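Local coordinates for pectate lyase (Bacillus subtilis, PDB 5AMV), which cleaves polygalacturonate by calcium-dependent beta-elimination, releasing oligosaccharides with unsaturated galacturonosyl groups at their non-reducing ends, at residues Gly342-Asp347 against Ser367-Thr372. Sequence-based numbering, arbitrary orientation. Where two conformers were deposited one is given.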
loop_
_atom_site.group_PDB
_atom_site.type_symbol
_atom_site.label_atom_id
_atom_site.label_comp_id
_atom_site.label_asym_id
_atom_site.label_seq_id
_atom_site.Cartn_x
_atom_site.Cartn_y
_atom_site.Cartn_z
ATOM N N GLY A 342 -14.009 -15.623 4.281
ATOM C CA GLY A 342 -13.898 -15.448 2.828
ATOM C C GLY A 342 -14.635 -16.544 2.073
ATOM O O GLY A 342 -14.258 -17.722 2.125
ATOM N N THR A 343 -15.715 -16.181 1.412
ATOM C CA THR A 343 -16.565 -17.194 0.787
ATOM C C THR A 343 -16.830 -17.018 -0.714
ATOM O O THR A 343 -17.405 -17.902 -1.354
ATOM C CB THR A 343 -17.926 -17.268 1.518
ATOM O OG1 THR A 343 -18.690 -16.078 1.247
ATOM C CG2 THR A 343 -17.728 -17.429 3.009
ATOM N N ALA A 344 -16.453 -15.871 -1.288
ATOM C CA ALA A 344 -16.911 -15.529 -2.614
ATOM C C ALA A 344 -15.827 -14.749 -3.377
ATOM O O ALA A 344 -15.096 -13.958 -2.780
ATOM C CB ALA A 344 -18.170 -14.677 -2.534
ATOM N N LEU A 345 -15.765 -15.000 -4.676
ATOM C CA LEU A 345 -14.857 -14.283 -5.577
ATOM C C LEU A 345 -15.462 -14.377 -6.966
ATOM O O LEU A 345 -15.737 -15.492 -7.468
ATOM C CB LEU A 345 -13.440 -14.868 -5.553
ATOM C CG LEU A 345 -12.472 -14.450 -6.677
ATOM C CD1 LEU A 345 -12.090 -12.929 -6.528
ATOM C CD2 LEU A 345 -11.246 -15.329 -6.640
ATOM N N TYR A 346 -15.703 -13.231 -7.583
ATOM C CA TYR A 346 -16.000 -13.232 -9.006
ATOM C C TYR A 346 -14.683 -13.070 -9.744
ATOM O O TYR A 346 -13.983 -12.103 -9.507
ATOM C CB TYR A 346 -16.927 -12.064 -9.400
ATOM C CG TYR A 346 -17.285 -12.023 -10.869
ATOM C CD1 TYR A 346 -16.402 -11.513 -11.826
ATOM C CD2 TYR A 346 -18.500 -12.532 -11.315
ATOM C CE1 TYR A 346 -16.723 -11.526 -13.175
ATOM C CE2 TYR A 346 -18.839 -12.524 -12.648
ATOM C CZ TYR A 346 -17.959 -12.027 -13.577
ATOM O OH TYR A 346 -18.290 -12.054 -14.908
ATOM N N ASP A 347 -14.353 -13.992 -10.641
ATOM C CA ASP A 347 -13.257 -13.722 -11.566
ATOM C C ASP A 347 -13.567 -14.258 -12.954
ATOM O O ASP A 347 -14.082 -15.371 -13.121
ATOM C CB ASP A 347 -11.847 -14.169 -11.051
ATOM C CG ASP A 347 -11.620 -15.641 -11.166
ATOM O OD1 ASP A 347 -12.316 -16.385 -10.453
ATOM O OD2 ASP A 347 -10.746 -16.064 -11.947
ATOM N N SER A 367 -19.303 -17.925 -6.967
ATOM C CA SER A 367 -18.941 -17.182 -8.156
ATOM C C SER A 367 -19.456 -15.750 -8.162
ATOM O O SER A 367 -19.085 -14.975 -9.033
ATOM C CB SER A 367 -19.446 -17.911 -9.402
ATOM O OG SER A 367 -20.875 -17.915 -9.435
ATOM N N SER A 368 -20.337 -15.410 -7.220
ATOM C CA SER A 368 -20.936 -14.088 -7.163
ATOM C C SER A 368 -20.510 -13.396 -5.882
ATOM O O SER A 368 -20.379 -14.043 -4.846
ATOM C CB SER A 368 -22.454 -14.231 -7.168
ATOM O OG SER A 368 -22.859 -14.940 -6.006
ATOM N N VAL A 369 -20.319 -12.081 -5.951
ATOM C CA VAL A 369 -19.965 -11.311 -4.757
ATOM C C VAL A 369 -21.049 -10.276 -4.450
ATOM O O VAL A 369 -20.833 -9.373 -3.653
ATOM C CB VAL A 369 -18.565 -10.616 -4.914
ATOM C CG1 VAL A 369 -17.424 -11.646 -4.656
ATOM C CG2 VAL A 369 -18.465 -9.935 -6.280
ATOM N N GLY A 370 -22.212 -10.449 -5.076
ATOM C CA GLY A 370 -23.404 -9.688 -4.699
ATOM C C GLY A 370 -23.473 -8.279 -5.257
ATOM O O GLY A 370 -24.380 -7.488 -4.877
ATOM N N TRP A 371 -22.526 -7.932 -6.146
ATOM C CA TRP A 371 -22.532 -6.663 -6.871
ATOM C C TRP A 371 -21.815 -6.800 -8.217
ATOM O O TRP A 371 -21.096 -7.779 -8.424
ATOM C CB TRP A 371 -21.868 -5.544 -6.035
ATOM C CG TRP A 371 -20.332 -5.685 -5.971
ATOM C CD1 TRP A 371 -19.619 -6.701 -5.398
ATOM C CD2 TRP A 371 -19.377 -4.792 -6.553
ATOM N NE1 TRP A 371 -18.249 -6.502 -5.593
ATOM C CE2 TRP A 371 -18.083 -5.335 -6.290
ATOM C CE3 TRP A 371 -19.481 -3.582 -7.242
ATOM C CZ2 TRP A 371 -16.896 -4.699 -6.704
ATOM C CZ3 TRP A 371 -18.283 -2.943 -7.666
ATOM C CH2 TRP A 371 -17.023 -3.513 -7.375
ATOM N N THR A 372 -22.058 -5.833 -9.108
ATOM C CA THR A 372 -21.349 -5.722 -10.388
ATOM C C THR A 372 -20.875 -4.289 -10.590
ATOM O O THR A 372 -21.642 -3.318 -10.435
ATOM C CB THR A 372 -22.218 -6.110 -11.589
ATOM O OG1 THR A 372 -23.484 -5.465 -11.466
ATOM C CG2 THR A 372 -22.413 -7.614 -11.648
HETATM O O HOH W 1 -16.680 -16.067 -11.083
#
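In Y346, CG lies anti to the backbone N (chi1 -179°), and in V369, CG1 lies anti to the carbonyl carbon, beside the backbone N. The first torsion puts Y346 CG near S367 O, and the turn of the ring (chi2 -79°) brings CD2 close to it. The second lays CG1 against the backbone from A344 to Y346. V369 CG1 sits 3.7 Å from L345 N and 3.8 Å from A344 CB. The other branch, CG2, meets Y346 CB at 4.1 Å. A344 CB also touches the carbonyl oxygen S368 O at 3.3 Å. S368 O itself accepts a hydrogen bond from S366 OG.

S367 O approaches the Y346 ring obliquely, with CD2 at 3.4 Å. The same oxygen receives a CA-H...O contact from Y346 CA at 3.5 Å, bent to 130° at the hydrogen. A water accepts from D347 N at 3.1 Å and donates a weak bond to S367 O. It also lies over one face of the Y346 ring, offset toward the rim.

The contact joins strand 346-348 and the residues before it, on the parallel beta-helix, to the loop after helix 359-362. Y346 also stacks on Y319. The calcium and glycan sites are elsewhere. S366 makes backbone hydrogen bonds to T343 and L345. Beside them, close fit more than directed bonding sets 367-372 against 342-347.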